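Local coordinates for pancreatic lipase related protein 2 (Equus caballus, PDB 1W52) that probably hydrolyses galactolipids and triacylglycerols, releasing fatty acids, at residues A[231-242]-A[260-271]; A[414-422]-A[440-449]. One frame throughout, in Å; residues are numbered along the deposited sequence.

Contact 1: residues A[231-242]-A[260-271]; sequences NGGKQMPGCKRS and YLACNHLKSFEY. With DDQ (decylamine-N,N-dimethyl-N-oxide), chain B; DDQ (decylamine-N,N-dimethyl-N-oxide), chain C.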
# COMPACT_ATOMS: atom_id res chain seq x y z
N ASN A 231 1.41 -8.29 -2.32
CA ASN A 231 1.26 -9.29 -3.34
C ASN A 231 2.34 -9.22 -4.37
O ASN A 231 2.05 -9.49 -5.54
CB ASN A 231 -0.07 -9.08 -3.97
CG ASN A 231 -1.13 -8.84 -2.91
OD1 ASN A 231 -1.29 -9.68 -2.00
ND2 ASN A 231 -1.87 -7.71 -3.00
N GLY A 232 3.57 -8.89 -3.98
CA GLY A 232 4.61 -8.66 -4.98
C GLY A 232 4.52 -7.34 -5.76
O GLY A 232 5.41 -6.98 -6.54
N GLY A 233 3.46 -6.60 -5.55
CA GLY A 233 3.32 -5.31 -6.17
C GLY A 233 3.07 -5.20 -7.67
O GLY A 233 3.03 -4.10 -8.19
N LYS A 234 2.88 -6.31 -8.36
CA LYS A 234 2.62 -6.25 -9.80
C LYS A 234 1.17 -6.64 -10.15
O LYS A 234 0.60 -6.05 -11.06
CB LYS A 234 3.67 -7.08 -10.56
CG LYS A 234 5.10 -6.65 -10.20
CD LYS A 234 6.17 -6.79 -11.30
CE LYS A 234 7.18 -7.90 -11.01
NZ LYS A 234 6.73 -9.22 -11.67
N GLN A 235 0.57 -7.59 -9.45
CA GLN A 235 -0.77 -8.01 -9.77
C GLN A 235 -1.49 -8.17 -8.47
O GLN A 235 -1.14 -8.96 -7.66
CB GLN A 235 -0.75 -9.31 -10.59
CG GLN A 235 -0.12 -9.15 -12.07
CD GLN A 235 0.37 -10.51 -12.76
OE1 GLN A 235 0.26 -11.60 -12.18
NE2 GLN A 235 0.91 -10.40 -13.98
N MET A 236 -2.46 -7.34 -8.24
CA MET A 236 -3.13 -7.28 -6.98
C MET A 236 -4.33 -8.19 -7.14
O MET A 236 -4.95 -8.17 -8.18
CB MET A 236 -3.63 -5.85 -6.66
CG MET A 236 -2.60 -4.79 -6.45
SD MET A 236 -1.33 -5.29 -5.32
CE MET A 236 0.01 -5.80 -6.40
N PRO A 237 -4.65 -8.96 -6.11
CA PRO A 237 -5.88 -9.72 -6.02
C PRO A 237 -7.07 -8.83 -6.04
O PRO A 237 -7.03 -7.76 -5.38
CB PRO A 237 -5.77 -10.36 -4.64
CG PRO A 237 -4.35 -10.54 -4.51
CD PRO A 237 -3.83 -9.21 -4.92
N GLY A 238 -8.11 -9.30 -6.73
CA GLY A 238 -9.36 -8.59 -6.88
C GLY A 238 -9.42 -7.95 -8.25
O GLY A 238 -10.47 -7.52 -8.71
N CYS A 239 -8.27 -7.84 -8.89
CA CYS A 239 -8.15 -7.18 -10.17
C CYS A 239 -7.92 -8.25 -11.20
O CYS A 239 -7.32 -9.28 -10.90
CB CYS A 239 -6.92 -6.26 -10.18
SG CYS A 239 -6.99 -4.93 -9.00
N LYS A 240 -8.44 -8.00 -12.41
CA LYS A 240 -7.98 -8.65 -13.64
C LYS A 240 -6.93 -7.72 -14.27
O LYS A 240 -7.13 -6.51 -14.29
CB LYS A 240 -9.15 -8.83 -14.55
CG LYS A 240 -10.43 -9.39 -13.88
CD LYS A 240 -11.43 -10.05 -14.91
CE LYS A 240 -10.74 -10.95 -16.05
NZ LYS A 240 -11.18 -10.66 -17.47
N ARG A 241 -5.83 -8.23 -14.79
CA ARG A 241 -4.74 -7.33 -15.18
C ARG A 241 -4.95 -6.24 -16.35
O ARG A 241 -6.04 -5.73 -16.53
CB ARG A 241 -3.51 -8.19 -15.44
CG ARG A 241 -3.36 -9.26 -14.43
CD ARG A 241 -2.92 -10.45 -15.02
NE ARG A 241 -2.95 -11.48 -14.04
CZ ARG A 241 -2.47 -12.68 -14.27
NH1 ARG A 241 -1.94 -12.97 -15.47
NH2 ARG A 241 -2.51 -13.61 -13.31
N SER A 242 -3.90 -5.87 -17.10
CA SER A 242 -3.97 -4.91 -18.23
C SER A 242 -3.48 -5.56 -19.53
O SER A 242 -2.29 -5.46 -19.87
CB SER A 242 -3.12 -3.66 -17.94
OG SER A 242 -1.94 -3.60 -18.74
N TYR A 260 -10.79 -1.75 -15.60
CA TYR A 260 -9.89 -2.80 -16.03
C TYR A 260 -8.45 -2.39 -15.97
O TYR A 260 -7.69 -3.00 -15.28
CB TYR A 260 -10.22 -3.27 -17.46
CG TYR A 260 -9.39 -4.49 -17.81
CD1 TYR A 260 -9.61 -5.70 -17.17
CD2 TYR A 260 -8.35 -4.42 -18.72
CE1 TYR A 260 -8.83 -6.84 -17.45
CE2 TYR A 260 -7.56 -5.55 -19.03
CZ TYR A 260 -7.82 -6.76 -18.40
OH TYR A 260 -7.07 -7.91 -18.61
N LEU A 261 -8.13 -1.32 -16.69
CA LEU A 261 -6.76 -0.80 -16.82
C LEU A 261 -6.24 0.01 -15.62
O LEU A 261 -5.06 0.20 -15.57
CB LEU A 261 -6.61 0.09 -18.08
CG LEU A 261 -6.83 -0.56 -19.41
CD1 LEU A 261 -6.66 0.46 -20.49
CD2 LEU A 261 -5.87 -1.71 -19.64
N ALA A 262 -7.05 0.47 -14.65
CA ALA A 262 -6.51 1.19 -13.46
C ALA A 262 -6.65 0.48 -12.08
O ALA A 262 -6.24 1.00 -11.04
CB ALA A 262 -7.20 2.55 -13.33
N CYS A 263 -7.26 -0.69 -12.05
CA CYS A 263 -7.59 -1.31 -10.78
C CYS A 263 -6.35 -1.55 -9.83
O CYS A 263 -6.40 -1.17 -8.64
CB CYS A 263 -8.34 -2.58 -11.07
SG CYS A 263 -8.50 -3.72 -9.71
N ASN A 264 -5.28 -2.16 -10.35
CA ASN A 264 -4.07 -2.33 -9.59
C ASN A 264 -3.47 -1.01 -9.14
O ASN A 264 -3.06 -0.87 -7.99
CB ASN A 264 -3.01 -2.98 -10.44
CG ASN A 264 -3.39 -4.35 -10.94
OD1 ASN A 264 -3.47 -5.31 -10.21
ND2 ASN A 264 -3.59 -4.44 -12.23
N HIS A 265 -3.37 -0.05 -10.05
CA HIS A 265 -2.83 1.31 -9.70
C HIS A 265 -3.56 1.92 -8.49
O HIS A 265 -2.97 2.60 -7.64
CB HIS A 265 -3.01 2.22 -10.93
CG HIS A 265 -2.22 3.48 -10.92
ND1 HIS A 265 -0.88 3.52 -10.61
CD2 HIS A 265 -2.57 4.73 -11.28
CE1 HIS A 265 -0.45 4.77 -10.74
NE2 HIS A 265 -1.45 5.52 -11.16
N LEU A 266 -4.85 1.62 -8.42
CA LEU A 266 -5.70 2.15 -7.40
C LEU A 266 -5.64 1.33 -6.14
O LEU A 266 -6.01 1.82 -5.10
CB LEU A 266 -7.14 2.22 -7.92
CG LEU A 266 -7.37 3.12 -9.14
CD1 LEU A 266 -8.81 3.31 -9.35
CD2 LEU A 266 -6.77 4.48 -9.13
N LYS A 267 -5.19 0.10 -6.16
CA LYS A 267 -5.23 -0.64 -4.92
C LYS A 267 -4.29 0.02 -3.87
O LYS A 267 -4.46 -0.11 -2.68
CB LYS A 267 -4.88 -2.11 -5.16
CG LYS A 267 -6.03 -3.03 -5.77
CD LYS A 267 -7.16 -3.38 -4.76
CE LYS A 267 -7.94 -4.69 -5.17
NZ LYS A 267 -9.18 -4.42 -5.90
N SER A 268 -3.29 0.75 -4.33
CA SER A 268 -2.41 1.47 -3.46
C SER A 268 -3.16 2.36 -2.48
O SER A 268 -2.88 2.33 -1.29
CB SER A 268 -1.47 2.30 -4.32
OG SER A 268 -2.15 3.32 -5.02
N PHE A 269 -4.09 3.16 -2.96
CA PHE A 269 -4.87 4.01 -2.03
C PHE A 269 -6.03 3.30 -1.32
O PHE A 269 -6.66 3.83 -0.43
CB PHE A 269 -5.36 5.34 -2.65
CG PHE A 269 -6.51 5.21 -3.59
CD1 PHE A 269 -7.77 4.90 -3.13
CD2 PHE A 269 -6.33 5.47 -4.95
CE1 PHE A 269 -8.84 4.83 -4.02
CE2 PHE A 269 -7.40 5.41 -5.82
CZ PHE A 269 -8.66 5.10 -5.35
N GLU A 270 -6.30 2.10 -1.77
CA GLU A 270 -7.31 1.30 -1.18
C GLU A 270 -6.67 0.72 0.04
O GLU A 270 -7.15 0.92 1.13
CB GLU A 270 -7.67 0.21 -2.15
CG GLU A 270 -8.31 0.72 -3.41
CD GLU A 270 -9.73 0.80 -3.15
OE1 GLU A 270 -10.09 1.62 -2.29
OE2 GLU A 270 -10.46 -0.01 -3.70
N TYR A 271 -5.57 0.03 -0.15
CA TYR A 271 -4.94 -0.61 0.95
C TYR A 271 -4.64 0.46 2.01
O TYR A 271 -4.91 0.28 3.20
CB TYR A 271 -3.66 -1.28 0.53
CG TYR A 271 -3.77 -2.36 -0.51
CD1 TYR A 271 -4.92 -3.09 -0.70
CD2 TYR A 271 -2.69 -2.67 -1.31
CE1 TYR A 271 -4.99 -4.08 -1.68
CE2 TYR A 271 -2.76 -3.66 -2.29
CZ TYR A 271 -3.91 -4.36 -2.47
OH TYR A 271 -3.97 -5.35 -3.44
N1 DDQ B . -8.55 -0.16 -24.49
O1 DDQ B . -9.27 -0.85 -25.30
CM1 DDQ B . -7.08 -0.53 -24.56
CM2 DDQ B . -8.76 1.34 -24.76
C1 DDQ B . -9.08 -0.69 -23.19
C2 DDQ B . -8.92 -2.22 -23.10
C3 DDQ B . -10.26 -2.91 -23.05
C4 DDQ B . -10.32 -3.99 -21.97
C5 DDQ B . -11.70 -4.02 -21.35
C6 DDQ B . -11.86 -5.32 -20.60
C7 DDQ B . -13.06 -5.20 -19.66
C8 DDQ B . -13.23 -6.46 -18.80
C9 DDQ B . -14.28 -7.43 -19.37
C10 DDQ B . -13.80 -8.37 -20.51
N1 DDQ C . -10.66 7.82 -10.72
O1 DDQ C . -10.41 8.14 -9.54
CM1 DDQ C . -11.84 6.88 -10.73
CM2 DDQ C . -11.00 9.01 -11.55
C1 DDQ C . -9.40 7.13 -11.14
C2 DDQ C . -8.31 8.00 -11.78
C3 DDQ C . -8.01 7.46 -13.17
C4 DDQ C . -6.77 6.57 -13.23
C5 DDQ C . -5.77 7.11 -14.24
C6 DDQ C . -4.59 6.18 -14.20
C7 DDQ C . -3.46 6.67 -15.06
C8 DDQ C . -2.20 6.91 -14.25
C9 DDQ C . -1.17 7.64 -15.12
C10 DDQ C . 0.27 7.27 -14.84
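Cys239 and Cys263 form the disulfide (SG to SG 2.1 Å) that closes the base of the lid, or flap, of this alpha/beta-hydrolase lipase, tying the loop 231-242 to helix 257-277. The flap is cleaved in this crystal form, and chain is missing just beyond Ser242. At the flap end of the contact the Tyr260 ring, its CG anti to the backbone N (chi1 -172°), reaches out from the helix toward the loop and the detergent. The alkyl chain of one decylamine oxide (chain B) lies over one ring face, C6 coming 3.8 Å from CG of Tyr260. Lys240 CB approaches CE1 of the same ring obliquely, 3.5 Å away, and Ser242 CA likewise comes obliquely, near CE2. With an alanine in place of Tyr260, the alkyl chain would probably lose the ring face it lies on, and Lys240 CB the ring it leans on. Alongside, Leu261 CD1 meets C1 of that detergent, while its other branch touches Ser242 CB.

At the far end Met236 and Tyr271 meet: SD stands at the ring edge, near its plane, 3.7 Å from CE2, a Met-aromatic contact. The Met236 and Lys267 side chains slide past each other in opposite directions, CG meeting CB. Asn231 gives Met236 SD a weak N-H bond, but its stronger partner is Thr331. Pro237 and Gly238 occupy the middle of a type II turn that brings Cys239 to the helix. His265 is turned to another side of the helix, hydrogen-bonded through ND1 to Asp178 and through NE2 to Ser154 in the probable charge relay. Its neighbour Asn264 serves the loop: OD1, which also lies 3.6 Å from Cys239 CB, receives the backbone N-H of Met236 at 3.0 Å, almost straight at 171°, with the donor tilted 21° from the carbonyl plane.

Contact 2: residues A[414-422]-A[440-449]; sequences KPQLGASRI and TVQDNVEQSL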
# COMPACT_ATOMS: atom_id res chain seq x y z
N LYS A 414 -4.59 -48.08 -0.45
CA LYS A 414 -5.58 -47.24 0.29
C LYS A 414 -5.22 -47.11 1.77
O LYS A 414 -6.06 -47.40 2.63
CB LYS A 414 -7.05 -47.69 0.11
CG LYS A 414 -7.64 -47.28 -1.23
CD LYS A 414 -8.89 -48.05 -1.59
CE LYS A 414 -8.65 -48.92 -2.81
NZ LYS A 414 -9.85 -49.70 -3.23
N PRO A 415 -4.00 -46.64 2.08
CA PRO A 415 -3.41 -46.81 3.42
C PRO A 415 -4.06 -45.98 4.55
O PRO A 415 -4.98 -45.20 4.30
CB PRO A 415 -1.94 -46.39 3.22
CG PRO A 415 -1.78 -46.31 1.71
CD PRO A 415 -3.09 -45.88 1.19
N GLN A 416 -3.60 -46.18 5.78
CA GLN A 416 -4.21 -45.52 6.94
C GLN A 416 -3.33 -44.36 7.37
O GLN A 416 -2.52 -44.49 8.29
CB GLN A 416 -4.41 -46.53 8.08
CG GLN A 416 -5.16 -47.80 7.65
CD GLN A 416 -5.99 -48.42 8.77
OE1 GLN A 416 -5.45 -49.15 9.61
NE2 GLN A 416 -7.29 -48.13 8.79
N LEU A 417 -3.51 -43.22 6.70
CA LEU A 417 -2.46 -42.18 6.66
C LEU A 417 -2.41 -41.19 7.86
O LEU A 417 -1.43 -41.21 8.62
CB LEU A 417 -2.45 -41.45 5.30
CG LEU A 417 -1.04 -41.37 4.66
CD1 LEU A 417 -0.48 -42.76 4.32
CD2 LEU A 417 -0.98 -40.49 3.41
N GLY A 418 -3.43 -40.34 8.02
CA GLY A 418 -3.44 -39.33 9.08
C GLY A 418 -2.35 -38.25 9.04
O GLY A 418 -1.90 -37.80 7.98
N ALA A 419 -1.93 -37.80 10.21
CA ALA A 419 -0.91 -36.76 10.30
C ALA A 419 -0.44 -36.72 11.72
O ALA A 419 -1.19 -36.31 12.62
CB ALA A 419 -1.47 -35.42 9.90
N SER A 420 0.79 -37.19 11.92
CA SER A 420 1.47 -37.20 13.22
C SER A 420 1.32 -35.85 13.91
O SER A 420 0.79 -35.76 15.04
CB SER A 420 2.96 -37.56 13.03
OG SER A 420 3.69 -37.50 14.24
N ARG A 421 1.77 -34.80 13.22
CA ARG A 421 1.74 -33.43 13.74
C ARG A 421 1.46 -32.37 12.65
O ARG A 421 1.75 -32.56 11.47
CB ARG A 421 3.02 -33.15 14.56
CG ARG A 421 3.18 -34.10 15.79
CD ARG A 421 4.41 -33.90 16.67
NE ARG A 421 4.70 -35.10 17.46
CZ ARG A 421 5.53 -35.16 18.50
NH1 ARG A 421 6.19 -34.08 18.91
NH2 ARG A 421 5.71 -36.31 19.13
N ILE A 422 0.82 -31.28 13.11
CA ILE A 422 0.49 -30.09 12.31
C ILE A 422 0.93 -28.81 13.06
O ILE A 422 0.11 -28.12 13.69
CB ILE A 422 -1.06 -30.00 12.05
CG1 ILE A 422 -1.59 -31.26 11.36
CG2 ILE A 422 -1.42 -28.74 11.23
CD1 ILE A 422 -3.09 -31.23 11.11
N THR A 440 -4.73 -42.36 13.06
CA THR A 440 -4.57 -42.03 11.64
C THR A 440 -5.66 -42.66 10.77
O THR A 440 -5.41 -43.63 10.05
CB THR A 440 -3.13 -42.38 11.10
OG1 THR A 440 -3.08 -43.73 10.62
CG2 THR A 440 -2.02 -42.28 12.17
N VAL A 441 -6.86 -42.09 10.85
CA VAL A 441 -7.97 -42.53 10.01
C VAL A 441 -7.54 -42.30 8.55
O VAL A 441 -6.85 -41.32 8.21
CB VAL A 441 -9.36 -41.84 10.33
CG1 VAL A 441 -9.80 -42.04 11.80
CG2 VAL A 441 -9.33 -40.37 9.99
N GLN A 442 -7.96 -43.23 7.70
CA GLN A 442 -7.49 -43.38 6.33
C GLN A 442 -7.62 -42.09 5.54
O GLN A 442 -6.74 -41.23 5.63
CB GLN A 442 -8.24 -44.54 5.64
CG GLN A 442 -8.06 -45.91 6.30
CD GLN A 442 -8.79 -47.03 5.58
OE1 GLN A 442 -9.80 -46.80 4.91
NE2 GLN A 442 -8.27 -48.25 5.71
N ASP A 443 -8.74 -41.96 4.81
CA ASP A 443 -8.95 -40.90 3.81
C ASP A 443 -10.18 -40.07 4.11
O ASP A 443 -11.05 -40.50 4.86
CB ASP A 443 -9.09 -41.50 2.41
CG ASP A 443 -9.08 -40.45 1.33
OD1 ASP A 443 -10.14 -39.86 1.05
OD2 ASP A 443 -8.05 -40.11 0.73
N ASN A 444 -10.25 -38.89 3.51
CA ASN A 444 -11.44 -38.05 3.52
C ASN A 444 -12.12 -38.07 4.90
O ASN A 444 -13.17 -38.68 5.08
CB ASN A 444 -12.43 -38.50 2.43
CG ASN A 444 -12.94 -37.35 1.62
OD1 ASN A 444 -13.88 -36.67 2.00
ND2 ASN A 444 -12.31 -37.12 0.50
N VAL A 445 -11.48 -37.43 5.87
CA VAL A 445 -12.06 -37.29 7.21
C VAL A 445 -11.84 -35.86 7.72
O VAL A 445 -11.06 -35.10 7.15
CB VAL A 445 -11.47 -38.36 8.21
CG1 VAL A 445 -12.32 -38.47 9.49
CG2 VAL A 445 -11.37 -39.73 7.55
N GLU A 446 -12.56 -35.47 8.77
CA GLU A 446 -12.24 -34.24 9.49
C GLU A 446 -11.59 -34.55 10.86
O GLU A 446 -11.95 -33.96 11.91
CB GLU A 446 -13.47 -33.34 9.58
CG GLU A 446 -13.84 -32.78 8.21
CD GLU A 446 -15.30 -32.41 8.10
OE1 GLU A 446 -16.16 -33.27 8.38
OE2 GLU A 446 -15.60 -31.25 7.74
N GLN A 447 -10.63 -35.50 10.81
CA GLN A 447 -9.68 -35.85 11.87
C GLN A 447 -9.18 -34.61 12.61
O GLN A 447 -8.14 -34.06 12.25
CB GLN A 447 -8.48 -36.61 11.23
CG GLN A 447 -7.09 -36.47 11.88
CD GLN A 447 -5.96 -36.93 10.98
OE1 GLN A 447 -4.79 -36.64 11.21
NE2 GLN A 447 -6.32 -37.64 9.95
N SER A 448 -9.91 -34.16 13.64
CA SER A 448 -9.59 -32.88 14.28
C SER A 448 -8.40 -33.01 15.25
O SER A 448 -8.59 -33.30 16.44
CB SER A 448 -10.83 -32.29 14.98
OG SER A 448 -11.96 -32.37 14.14
N LEU A 449 -7.18 -32.80 14.76
CA LEU A 449 -5.98 -32.84 15.61
C LEU A 449 -6.14 -31.77 16.72
O LEU A 449 -6.81 -30.75 16.49
CB LEU A 449 -4.70 -32.61 14.77
CG LEU A 449 -3.83 -33.83 14.40
CD1 LEU A 449 -4.38 -34.60 13.21
CD2 LEU A 449 -2.38 -33.49 14.15
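Gln416 and Gln442 cross with their amide planes 76° apart, so neither amide stacks face on face with the other, and their methylenes meet, CG of Gln416 being 3.7 Å from CG of Gln442. Both chains are extended beyond CG. A third amide, that of Gln447, ends against the backbone of the other segment: NE2 comes 3.5 Å from Gly418 CA, and OE1 faces Ala419 N at an angle too poor for a hydrogen bond.

Between these amides Thr440 points at the loop 414-422. Its OG1 sits between backbone N and carbonyl carbon (chi1 88°), which carries the hydroxyl to Gln416 O; the hydrogen bond, modelled at a short 2.5 Å that the resolution does not warrant reading closely, comes from well above the carbonyl plane. Gly418 CA packs on Thr440 CB at 3.7 Å. The positive phi of Gly418 suits glycine, and a beta carbon there would run into the threonine.

Toward the other end the contact turns apolar. Leu449 CD2 touches Ile422 CG1 at 3.7 Å, the two side chains crossing at a slant, and the same methyl reaches Ala419 O. Leu449 and Ile422 also rest on Phe435 of strand 435-436, while Ile422 reaches Ile346 as well. Gln442 O, for its part, accepts a hydrogen bond from Trp405 NE1, linking the 440-449 loop to another loop. Ser448 centres an inverse gamma turn just before Leu449. With one hydroxyl-to-carbonyl bond and a leucine-isoleucine patch, this is loop-to-loop packing in the C-terminal PLAT/LH2 domain, a beta-sandwich module, distant from the catalytic site.

Overall arrangement
Contacts 1 and 2 belong to different family regions, the catalytic lipase part and the PLAT/LH2 part, with centres about 39 Å apart and nearest atoms about 23 Å apart, and share no residues or elements. Both are partly buried. Contact 1 lies about 10 Å from the centre of the chain and sets a loop against a long helix, whereas contact 2, about 40 Å out, pairs two loops. Their chemistry follows: contact 1 is fastened covalently and by a buried hydrogen bond from a backbone N-H to an asparagine side chain, and borders detergent and the probable catalytic histidine; contact 2 has no covalent tie, is made of glutamine methylenes, one threonine hydroxyl bond and aliphatic packing, and stands apart from the known sites.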